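Local atomic coordinates of nicastrin (Dictyostelium purpureum, PDB entry 4R12), a protein that probably serves as an essential, putatively substrate-recruiting subunit of gamma-secretase, the complex that cleaves Notch receptors and other membrane proteins within the membrane. Residues Gln198-Ser203 / Leu504-Leu509; Leu325-Arg330 / Tyr405-Pro410; Glu379-Ser384 / Val399-Asp404; Tyr515-Thr520 / Gln537-Asn542. All blocks are in the same frame, centred on the assembly; numbering follows the deposited sequence.

Interaction 1. Residues Gln198-Ser203 / Leu504-Leu509; sequences QSIWSS and LIHRLL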
# COMPACT_ATOMS: atom_id res chain seq x y z
N GLN A 198 -9.93 2.64 3.80
CA GLN A 198 -10.82 1.51 3.99
C GLN A 198 -10.12 0.17 3.69
O GLN A 198 -9.49 0.02 2.64
CB GLN A 198 -12.06 1.64 3.10
CG GLN A 198 -12.92 2.87 3.38
CD GLN A 198 -13.61 2.81 4.75
OE1 GLN A 198 -14.24 1.81 5.10
NE2 GLN A 198 -13.49 3.88 5.52
N SER A 199 -10.25 -0.77 4.62
CA SER A 199 -9.86 -2.16 4.38
C SER A 199 -11.05 -2.88 3.76
O SER A 199 -12.15 -2.34 3.76
CB SER A 199 -9.45 -2.86 5.68
OG SER A 199 -8.42 -2.16 6.36
N ILE A 200 -10.83 -4.09 3.24
CA ILE A 200 -11.91 -4.88 2.66
C ILE A 200 -11.80 -6.33 3.09
O ILE A 200 -10.71 -6.92 3.05
CB ILE A 200 -11.93 -4.84 1.10
CG1 ILE A 200 -11.72 -3.43 0.55
CG2 ILE A 200 -13.25 -5.39 0.54
CD1 ILE A 200 -10.28 -3.12 0.13
N TRP A 201 -12.91 -6.92 3.54
CA TRP A 201 -12.91 -8.35 3.84
C TRP A 201 -14.07 -9.05 3.15
O TRP A 201 -15.05 -8.42 2.73
CB TRP A 201 -12.94 -8.61 5.36
CG TRP A 201 -14.18 -8.13 6.08
CD1 TRP A 201 -14.39 -6.89 6.60
CD2 TRP A 201 -15.35 -8.90 6.37
NE1 TRP A 201 -15.63 -6.83 7.19
CE2 TRP A 201 -16.24 -8.05 7.06
CE3 TRP A 201 -15.75 -10.22 6.10
CZ2 TRP A 201 -17.50 -8.48 7.48
CZ3 TRP A 201 -17.00 -10.63 6.52
CH2 TRP A 201 -17.86 -9.77 7.21
N SER A 202 -13.95 -10.37 3.03
CA SER A 202 -14.88 -11.12 2.21
C SER A 202 -14.93 -12.57 2.60
O SER A 202 -13.93 -13.14 3.03
CB SER A 202 -14.49 -11.01 0.73
OG SER A 202 -15.39 -11.73 -0.09
N SER A 203 -16.11 -13.17 2.41
CA SER A 203 -16.31 -14.60 2.56
C SER A 203 -17.21 -15.08 1.42
O SER A 203 -18.09 -14.34 0.98
CB SER A 203 -16.93 -14.92 3.92
OG SER A 203 -17.40 -16.25 3.95
N LEU A 504 -11.49 -0.09 -6.64
CA LEU A 504 -11.31 -1.20 -7.58
C LEU A 504 -11.16 -2.54 -6.86
O LEU A 504 -11.84 -3.53 -7.20
CB LEU A 504 -10.11 -0.96 -8.50
CG LEU A 504 -9.77 -2.08 -9.49
CD1 LEU A 504 -10.99 -2.48 -10.33
CD2 LEU A 504 -8.63 -1.67 -10.41
N ILE A 505 -10.26 -2.61 -5.87
CA ILE A 505 -10.11 -3.85 -5.10
C ILE A 505 -11.45 -4.25 -4.48
O ILE A 505 -11.86 -5.41 -4.55
CB ILE A 505 -9.02 -3.72 -4.00
CG1 ILE A 505 -7.62 -3.59 -4.63
CG2 ILE A 505 -9.05 -4.91 -3.07
CD1 ILE A 505 -6.53 -3.25 -3.60
N HIS A 506 -12.16 -3.28 -3.90
CA HIS A 506 -13.47 -3.56 -3.31
C HIS A 506 -14.47 -4.13 -4.35
O HIS A 506 -15.08 -5.17 -4.13
CB HIS A 506 -14.04 -2.28 -2.69
CG HIS A 506 -15.43 -2.42 -2.15
ND1 HIS A 506 -16.37 -1.42 -2.27
CD2 HIS A 506 -16.03 -3.43 -1.48
CE1 HIS A 506 -17.50 -1.81 -1.70
NE2 HIS A 506 -17.32 -3.02 -1.21
N ARG A 507 -14.64 -3.43 -5.46
CA ARG A 507 -15.65 -3.85 -6.44
C ARG A 507 -15.27 -5.18 -7.11
O ARG A 507 -16.14 -6.00 -7.43
CB ARG A 507 -15.85 -2.77 -7.49
CG ARG A 507 -16.32 -1.41 -6.97
CD ARG A 507 -17.83 -1.27 -6.94
NE ARG A 507 -18.44 -1.41 -8.27
CZ ARG A 507 -19.75 -1.47 -8.47
NH1 ARG A 507 -20.57 -1.40 -7.43
NH2 ARG A 507 -20.25 -1.60 -9.70
N LEU A 508 -13.97 -5.39 -7.32
CA LEU A 508 -13.51 -6.64 -7.91
C LEU A 508 -13.69 -7.82 -6.95
O LEU A 508 -14.22 -8.87 -7.33
CB LEU A 508 -12.04 -6.51 -8.34
CG LEU A 508 -11.40 -7.75 -8.96
CD1 LEU A 508 -12.13 -8.15 -10.27
CD2 LEU A 508 -9.89 -7.52 -9.20
N LEU A 509 -13.27 -7.65 -5.69
CA LEU A 509 -13.42 -8.70 -4.67
C LEU A 509 -14.90 -9.03 -4.45
O LEU A 509 -15.27 -10.20 -4.36
CB LEU A 509 -12.79 -8.27 -3.34
CG LEU A 509 -12.84 -9.24 -2.15
CD1 LEU A 509 -12.21 -10.57 -2.53
CD2 LEU A 509 -12.15 -8.66 -0.93

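Interaction 2. Residues Leu325-Arg330 / Tyr405-Pro410; sequences LNQIGR and YKYSNP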
# COMPACT_ATOMS: atom_id res chain seq x y z
N LEU A 325 0.13 -13.08 3.81
CA LEU A 325 1.09 -12.91 2.73
C LEU A 325 1.84 -11.60 2.94
O LEU A 325 1.22 -10.56 3.09
CB LEU A 325 0.36 -12.91 1.38
CG LEU A 325 -0.57 -14.09 1.16
CD1 LEU A 325 -1.12 -14.03 -0.25
CD2 LEU A 325 0.16 -15.42 1.42
N ASN A 326 3.17 -11.64 2.97
CA ASN A 326 3.89 -10.41 3.24
C ASN A 326 5.25 -10.38 2.55
O ASN A 326 6.26 -10.82 3.12
CB ASN A 326 4.05 -10.21 4.75
CG ASN A 326 4.35 -8.76 5.10
OD1 ASN A 326 5.33 -8.19 4.63
ND2 ASN A 326 3.47 -8.14 5.90
N GLN A 327 5.23 -9.84 1.33
CA GLN A 327 6.34 -9.84 0.35
C GLN A 327 6.66 -11.25 -0.15
O GLN A 327 7.49 -11.96 0.43
CB GLN A 327 7.58 -9.15 0.94
CG GLN A 327 7.30 -7.75 1.48
CD GLN A 327 8.57 -6.91 1.62
OE1 GLN A 327 8.94 -6.16 0.71
NE2 GLN A 327 9.26 -7.06 2.74
N ILE A 328 6.01 -11.65 -1.24
CA ILE A 328 6.16 -13.03 -1.73
C ILE A 328 6.53 -13.10 -3.22
O ILE A 328 6.49 -14.18 -3.83
CB ILE A 328 4.87 -13.85 -1.48
CG1 ILE A 328 3.67 -13.26 -2.22
CG2 ILE A 328 4.60 -13.98 0.03
CD1 ILE A 328 2.42 -14.17 -2.18
N GLY A 329 6.93 -11.96 -3.78
CA GLY A 329 7.19 -11.85 -5.21
C GLY A 329 8.65 -11.92 -5.61
O GLY A 329 9.00 -11.86 -6.80
N ARG A 330 9.52 -12.06 -4.62
CA ARG A 330 10.93 -12.27 -4.91
C ARG A 330 11.48 -13.50 -4.23
O ARG A 330 12.53 -13.42 -3.59
CB ARG A 330 11.77 -11.07 -4.49
CG ARG A 330 11.81 -9.99 -5.51
CD ARG A 330 12.72 -8.86 -5.06
NE ARG A 330 14.13 -9.12 -5.29
CZ ARG A 330 14.77 -8.88 -6.43
NH1 ARG A 330 14.11 -8.39 -7.48
NH2 ARG A 330 16.07 -9.13 -6.53
N TYR A 405 15.88 -13.47 6.92
CA TYR A 405 16.05 -12.26 7.74
C TYR A 405 15.93 -11.00 6.85
O TYR A 405 14.82 -10.54 6.58
CB TYR A 405 17.40 -12.32 8.48
CG TYR A 405 17.69 -11.14 9.40
CD1 TYR A 405 16.70 -10.25 9.77
CD2 TYR A 405 18.98 -10.92 9.89
CE1 TYR A 405 16.97 -9.17 10.60
CE2 TYR A 405 19.27 -9.84 10.72
CZ TYR A 405 18.25 -8.96 11.07
OH TYR A 405 18.52 -7.89 11.88
N LYS A 406 17.06 -10.44 6.42
CA LYS A 406 17.09 -9.25 5.56
C LYS A 406 16.12 -9.37 4.37
O LYS A 406 16.10 -10.38 3.67
CB LYS A 406 18.53 -9.02 5.06
CG LYS A 406 18.69 -8.03 3.92
CD LYS A 406 20.18 -7.86 3.51
CE LYS A 406 20.35 -6.73 2.48
NZ LYS A 406 21.69 -6.09 2.53
N TYR A 407 15.31 -8.33 4.16
CA TYR A 407 14.37 -8.30 3.04
C TYR A 407 15.02 -8.70 1.72
O TYR A 407 16.13 -8.28 1.42
CB TYR A 407 13.78 -6.88 2.87
CG TYR A 407 12.67 -6.48 3.83
CD1 TYR A 407 12.07 -7.40 4.69
CD2 TYR A 407 12.21 -5.17 3.86
CE1 TYR A 407 11.05 -7.01 5.55
CE2 TYR A 407 11.18 -4.78 4.71
CZ TYR A 407 10.61 -5.70 5.56
OH TYR A 407 9.59 -5.30 6.40
N SER A 408 14.33 -9.51 0.92
CA SER A 408 14.77 -9.76 -0.44
C SER A 408 14.48 -8.55 -1.35
O SER A 408 15.22 -8.27 -2.28
CB SER A 408 14.11 -11.04 -0.98
OG SER A 408 14.51 -12.16 -0.19
N ASN A 409 13.38 -7.86 -1.07
CA ASN A 409 13.05 -6.59 -1.74
C ASN A 409 14.18 -5.57 -1.63
O ASN A 409 14.44 -5.04 -0.55
CB ASN A 409 11.77 -6.02 -1.13
CG ASN A 409 11.16 -4.88 -1.96
OD1 ASN A 409 11.77 -4.38 -2.90
ND2 ASN A 409 9.96 -4.45 -1.58
N PRO A 410 14.86 -5.27 -2.76
CA PRO A 410 15.96 -4.30 -2.73
C PRO A 410 15.49 -2.84 -2.88
O PRO A 410 16.31 -1.92 -2.80
CB PRO A 410 16.82 -4.72 -3.92
CG PRO A 410 15.83 -5.28 -4.89
CD PRO A 410 14.73 -5.92 -4.08
O HOH W 1 16.38 -10.56 -4.38

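Interaction 3. Residues Glu379-Ser384 / Val399-Asp404; sequences ELPPSS and VITDHD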
# COMPACT_ATOMS: atom_id res chain seq x y z
N GLU A 379 12.19 -13.40 15.98
CA GLU A 379 11.15 -12.37 15.98
C GLU A 379 10.44 -12.41 14.63
O GLU A 379 11.09 -12.57 13.60
CB GLU A 379 11.73 -10.98 16.23
CG GLU A 379 12.44 -10.79 17.56
CD GLU A 379 12.90 -9.35 17.76
OE1 GLU A 379 12.60 -8.49 16.90
OE2 GLU A 379 13.57 -9.07 18.78
N LEU A 380 9.11 -12.29 14.64
CA LEU A 380 8.38 -12.09 13.39
C LEU A 380 8.83 -10.79 12.72
O LEU A 380 9.22 -9.85 13.40
CB LEU A 380 6.88 -12.03 13.64
CG LEU A 380 6.07 -13.28 13.96
CD1 LEU A 380 4.62 -12.90 13.89
CD2 LEU A 380 6.36 -14.42 12.98
N PRO A 381 8.80 -10.76 11.37
CA PRO A 381 9.06 -9.51 10.65
C PRO A 381 7.85 -8.59 10.78
O PRO A 381 6.80 -9.07 11.19
CB PRO A 381 9.25 -9.97 9.20
CG PRO A 381 8.39 -11.20 9.10
CD PRO A 381 8.49 -11.87 10.47
N PRO A 382 8.00 -7.30 10.44
CA PRO A 382 6.84 -6.40 10.46
C PRO A 382 5.69 -6.99 9.67
O PRO A 382 5.86 -7.29 8.48
CB PRO A 382 7.36 -5.12 9.80
CG PRO A 382 8.83 -5.17 9.94
CD PRO A 382 9.22 -6.62 9.95
N SER A 383 4.55 -7.20 10.31
CA SER A 383 3.43 -7.88 9.68
C SER A 383 2.14 -7.58 10.40
O SER A 383 2.13 -7.29 11.60
CB SER A 383 3.66 -9.39 9.65
OG SER A 383 3.90 -9.88 10.96
N SER A 384 1.04 -7.65 9.65
CA SER A 384 -0.29 -7.39 10.17
C SER A 384 -0.72 -8.40 11.23
O SER A 384 -1.60 -8.12 12.05
CB SER A 384 -1.30 -7.39 9.02
OG SER A 384 -1.06 -6.28 8.17
N VAL A 399 3.15 -16.34 8.74
CA VAL A 399 3.46 -15.24 7.85
C VAL A 399 4.37 -15.77 6.75
O VAL A 399 5.46 -16.27 7.02
CB VAL A 399 4.12 -14.07 8.61
CG1 VAL A 399 4.39 -12.90 7.69
CG2 VAL A 399 3.24 -13.64 9.79
N ILE A 400 3.92 -15.67 5.51
CA ILE A 400 4.69 -16.14 4.37
C ILE A 400 5.42 -14.98 3.69
O ILE A 400 4.79 -14.03 3.27
CB ILE A 400 3.77 -16.85 3.34
CG1 ILE A 400 2.95 -17.95 4.01
CG2 ILE A 400 4.59 -17.38 2.17
CD1 ILE A 400 2.04 -18.75 3.03
N THR A 401 6.75 -15.08 3.59
CA THR A 401 7.56 -14.02 2.97
C THR A 401 8.60 -14.61 2.04
O THR A 401 8.75 -15.84 1.95
CB THR A 401 8.33 -13.16 4.04
OG1 THR A 401 9.53 -13.84 4.42
CG2 THR A 401 7.48 -12.90 5.28
N ASP A 402 9.34 -13.74 1.36
CA ASP A 402 10.40 -14.17 0.46
C ASP A 402 11.79 -13.97 1.07
O ASP A 402 12.79 -13.92 0.34
CB ASP A 402 10.31 -13.45 -0.89
CG ASP A 402 10.32 -11.95 -0.75
OD1 ASP A 402 10.69 -11.43 0.33
OD2 ASP A 402 9.92 -11.28 -1.74
N HIS A 403 11.86 -13.87 2.39
CA HIS A 403 13.15 -13.67 3.05
C HIS A 403 13.22 -14.38 4.40
O HIS A 403 12.22 -14.49 5.12
CB HIS A 403 13.41 -12.18 3.26
CG HIS A 403 12.33 -11.49 4.04
ND1 HIS A 403 12.45 -11.21 5.39
CD2 HIS A 403 11.10 -11.07 3.68
CE1 HIS A 403 11.34 -10.64 5.81
NE2 HIS A 403 10.50 -10.54 4.80
N ASP A 404 14.41 -14.84 4.75
CA ASP A 404 14.66 -15.39 6.08
C ASP A 404 14.79 -14.22 7.05
O ASP A 404 13.92 -14.00 7.91
CB ASP A 404 15.90 -16.28 6.08
CG ASP A 404 16.35 -16.67 7.49
OD1 ASP A 404 15.50 -16.68 8.41
OD2 ASP A 404 17.55 -16.96 7.68

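Interaction 4. Residues Tyr515-Thr520 / Gln537-Asn542; sequences YNSTLT and QCVSSN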
# COMPACT_ATOMS: atom_id res chain seq x y z
N TYR A 515 -22.61 -14.41 -4.60
CA TYR A 515 -23.43 -15.62 -4.59
C TYR A 515 -24.75 -15.44 -5.35
O TYR A 515 -25.45 -16.42 -5.61
CB TYR A 515 -23.70 -16.08 -3.15
CG TYR A 515 -24.27 -15.03 -2.22
CD1 TYR A 515 -25.65 -14.84 -2.11
CD2 TYR A 515 -23.44 -14.26 -1.41
CE1 TYR A 515 -26.17 -13.90 -1.26
CE2 TYR A 515 -23.96 -13.31 -0.56
CZ TYR A 515 -25.33 -13.14 -0.49
OH TYR A 515 -25.85 -12.20 0.36
N ASN A 516 -25.09 -14.21 -5.71
CA ASN A 516 -26.32 -13.98 -6.48
C ASN A 516 -26.21 -12.71 -7.32
O ASN A 516 -25.46 -11.78 -6.98
CB ASN A 516 -27.54 -13.91 -5.55
CG ASN A 516 -28.88 -14.03 -6.30
OD1 ASN A 516 -28.97 -14.69 -7.33
ND2 ASN A 516 -29.92 -13.39 -5.77
N SER A 517 -26.94 -12.69 -8.42
CA SER A 517 -26.99 -11.55 -9.32
C SER A 517 -28.30 -11.56 -10.07
O SER A 517 -28.67 -12.56 -10.68
CB SER A 517 -25.82 -11.58 -10.31
OG SER A 517 -25.87 -10.45 -11.16
N THR A 518 -29.01 -10.43 -10.04
CA THR A 518 -30.35 -10.35 -10.60
C THR A 518 -30.47 -9.16 -11.53
O THR A 518 -30.03 -8.07 -11.19
CB THR A 518 -31.41 -10.23 -9.48
OG1 THR A 518 -31.29 -11.36 -8.61
CG2 THR A 518 -32.82 -10.18 -10.08
N LEU A 519 -31.05 -9.39 -12.71
CA LEU A 519 -31.28 -8.31 -13.67
C LEU A 519 -32.38 -7.37 -13.17
O LEU A 519 -33.52 -7.78 -13.04
CB LEU A 519 -31.66 -8.88 -15.04
CG LEU A 519 -32.13 -7.90 -16.11
CD1 LEU A 519 -31.05 -6.86 -16.41
CD2 LEU A 519 -32.50 -8.66 -17.38
N THR A 520 -32.03 -6.11 -12.91
CA THR A 520 -32.98 -5.15 -12.34
C THR A 520 -32.99 -3.82 -13.09
O THR A 520 -33.85 -2.97 -12.86
CB THR A 520 -32.66 -4.86 -10.86
OG1 THR A 520 -31.41 -4.16 -10.79
CG2 THR A 520 -32.54 -6.15 -10.07
N GLN A 537 -27.23 -5.13 -13.04
CA GLN A 537 -27.44 -6.26 -12.15
C GLN A 537 -27.33 -5.83 -10.69
O GLN A 537 -26.40 -5.09 -10.34
CB GLN A 537 -26.43 -7.38 -12.42
CG GLN A 537 -26.38 -7.86 -13.86
CD GLN A 537 -27.50 -8.82 -14.19
OE1 GLN A 537 -28.22 -8.62 -15.16
NE2 GLN A 537 -27.66 -9.87 -13.39
N CYS A 538 -28.26 -6.29 -9.85
CA CYS A 538 -28.06 -6.23 -8.40
C CYS A 538 -27.29 -7.47 -7.96
O CYS A 538 -27.76 -8.59 -8.15
CB CYS A 538 -29.39 -6.11 -7.66
SG CYS A 538 -30.11 -4.46 -7.81
N VAL A 539 -26.09 -7.26 -7.43
CA VAL A 539 -25.19 -8.36 -7.13
C VAL A 539 -25.03 -8.50 -5.62
O VAL A 539 -24.82 -7.51 -4.91
CB VAL A 539 -23.80 -8.15 -7.79
CG1 VAL A 539 -22.87 -9.31 -7.49
CG2 VAL A 539 -23.97 -7.96 -9.30
N SER A 540 -25.14 -9.73 -5.14
CA SER A 540 -25.06 -9.98 -3.71
C SER A 540 -23.74 -10.68 -3.38
O SER A 540 -23.39 -11.66 -4.01
CB SER A 540 -26.24 -10.83 -3.25
OG SER A 540 -27.46 -10.14 -3.48
N SER A 541 -23.04 -10.14 -2.39
CA SER A 541 -21.76 -10.71 -1.94
C SER A 541 -21.51 -10.34 -0.49
O SER A 541 -21.79 -9.21 -0.07
CB SER A 541 -20.60 -10.20 -2.80
OG SER A 541 -19.35 -10.71 -2.36
N ASN A 542 -20.95 -11.28 0.27
CA ASN A 542 -20.57 -11.06 1.66
C ASN A 542 -19.19 -10.39 1.75
O ASN A 542 -18.24 -10.94 2.32
CB ASN A 542 -20.58 -12.40 2.42
CG ASN A 542 -20.67 -12.21 3.92
OD1 ASN A 542 -20.94 -11.12 4.41
ND2 ASN A 542 -20.44 -13.29 4.66

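Interaction 1. Residues Gln198-Ser203 / Leu504-Leu509
Ser202 OG is gripped by two hydroxyls, those of Thr543 and Thr513, while its own CB rests 3.7 Å from CD2 of Leu509. This is the packing of a helix on a sheet in an alpha/beta protein: the segment of helix 500-512 runs nearly parallel to the strand, 11° from its direction and with the axes 9.0 Å apart at closest approach. The strand is flanked in its sheet by strands 262-268 and 542-548, and it turns Ile200 and Ser202 to the helix. Ile200 splits its branches between three partners. CG2, anti to the backbone N, reaches CD2 of Leu509 at 3.8 Å and CD2 of the His506 ring at 4.0 Å, approaching that ring obliquely. The side chains of Ile200 and Leu509 lie alongside with their ends pointing opposite ways, and that of His506 runs roughly perpendicular to Ile200. Leu508 packs on Phe454 and Leu458, so helix 452-463 lies against helix 500-512 there. An off-staggered chi2 of 98° places Ile200 CD1 3.9 Å from CG2 of Ile505.

Interaction 2. Residues Leu325-Arg330 / Tyr405-Pro410
Gln327 and Asn409 join amide to amide: Asn409 ND2 donates to Gln327 OE1 at 3.0 Å with an N-H...O angle of 164°, the donor nearly on the line of the Gln327 C=O bond. The acceptor lies in the amide plane of Asn409, and the two amides are turned 58° from each other. An extended chi2 (-161°) carries Gln327 CD toward the second loop. Asp417 takes a second bond from ND2, while Asn409 OD1 is held by Tyr411 N and Asn421 ND2. A weak, bent bond runs from Arg330 NE to Ser408 O at 3.3 Å. One water accepts from Arg330 NH2 at 2.6 Å and gives a weak bond to the same carbonyl; Arg330 NH1 is bonded to Asn421 O. Two flat groups take contacts over their faces. Gln327 NE2 sits 3.2 Å above the plane of the Tyr407 ring, over its centre, the amide standing almost upright on it. Pro410 CD lies 3.5 Å above one face of the Arg330 guanidinium, toward its rim. The loops follow strands 319-325 and 397-401, parallel neighbours in the large lobe. An alanine in place of Gln327 would probably leave Asn409 ND2 with Asp417 but without this acceptor, and open a gap over the Tyr407 ring. With OE1 on a donor and NE2 above a pi face, the Gln327 amide is probably fixed against flipping.

Interaction 3. Residues Glu379-Ser384 / Val399-Asp404
In the alpha/beta large lobe, whose clan is that of the zinc exopeptidases, the loop carrying Leu380, Pro381 and Ser383 packs on the end of strand 397-401 and on the turn that leaves it, touching Val399, Thr401 and His403. The contact is buried, and what crosses it is mostly carbon. Val399 meets Ser383 with both branches: CG1 lies 4.1 Å from Ser383 CB, CG2 4.0 Å from Ser383 OG. Leu380 CD1 adds a looser touch at 4.4 Å from Val399 CG2. Farther along, Pro381 CG makes a loose 4.3 Å contact with Thr401 CG2. Pro381 CB comes to the edge of the His403 ring, near its plane, at 4.0 Å from CE1. Polar bonds shape each side separately. Ser383 OG, set between its backbone N and carbonyl carbon (chi1 55°), turns back to donate to Pro381 O at 3.0 Å, tilted 23° from the carbonyl plane. On the strand side Thr401 OG1 accepts from His403 N at 3.1 Å, an ST turn, and is also bonded to His345 NE2 on the adjacent strand 339-347. That oxygen stands over one face of the His403 ring, toward its rim; the ring's ND1 is bonded to Tyr405 O. An alanine in place of Ser383 would probably leave Pro381 O without this donor and loosen the fit against Val399 CG2. The hydroxyls of Ser383 and Thr401 are buried but bonded, and the bond to Tyr405 O is likely to restrict rotation of the His403 ring.

Interaction 4. Residues Tyr515-Thr520 / Gln537-Asn542
Thr518 and Cys538 face each other as an antiparallel hydrogen-bonded pair, Cys538 N giving to Thr518 O at 2.8 Å and Thr518 N returning the bond to Cys538 O. Ser540 N continues the pattern with an almost straight bond to Asn516 O, also 2.8 Å. Tyr515 N then donates to Ser540 O at 2.9 Å; with Tyr515 and Asn516 both opposite Ser540, this is a classic beta bulge. One side-chain bond joins the strands: Gln537 NE2 donates to Ser517 OG at 2.9 Å with an N-H...O angle of 173°, the oxygen lying in the amide plane. A bend at chi2 (-80°) turns Gln537 CD back over the neighbouring strand, and OE1 comes to rest 3.5 Å from Leu519 CB. The strands belong to a small three-stranded antiparallel sheet, 516-522 at one border and 536-540 in the middle, near a calcium ion bound by Asp525, Cys528 and Ser531. A disulfide from Cys538 to Cys528 links the middle strand to a residue of that site. Van der Waals and ring contacts add to these bonds. Val539 CG2 lies 3.6 Å from Ser517 OG on the face they share with Gln537 and Leu519. At the bulge Ser540 CB makes a CH-pi contact over the Tyr515 ring, 4.0 Å from its centroid, while Asn542 N lies at the ring edge.

The four contacts fall into two pairs. Interactions 2 and 3, their centres 8 Å apart, meet directly in the large lobe: Asn326 N probably bonds Ile400 O (2.9 Å), and interaction 3 is nested within the chain loop that interaction 2 closes. Interactions 1 and 4 lie 16 Å apart, centre to centre, and touch where Ser203 N approaches Asn542 O at 3.1 Å, a probable hydrogen bond; helix 500-512 leads on into strand 516-522. A bound calcium ion lies about 7 Å from the Cys538 side chain, and the His506 side chain is about 10 Å from a bound calcium. Between the pairs there is no touch: interactions 1 and 3 approach to about 9 Å between nearest atoms.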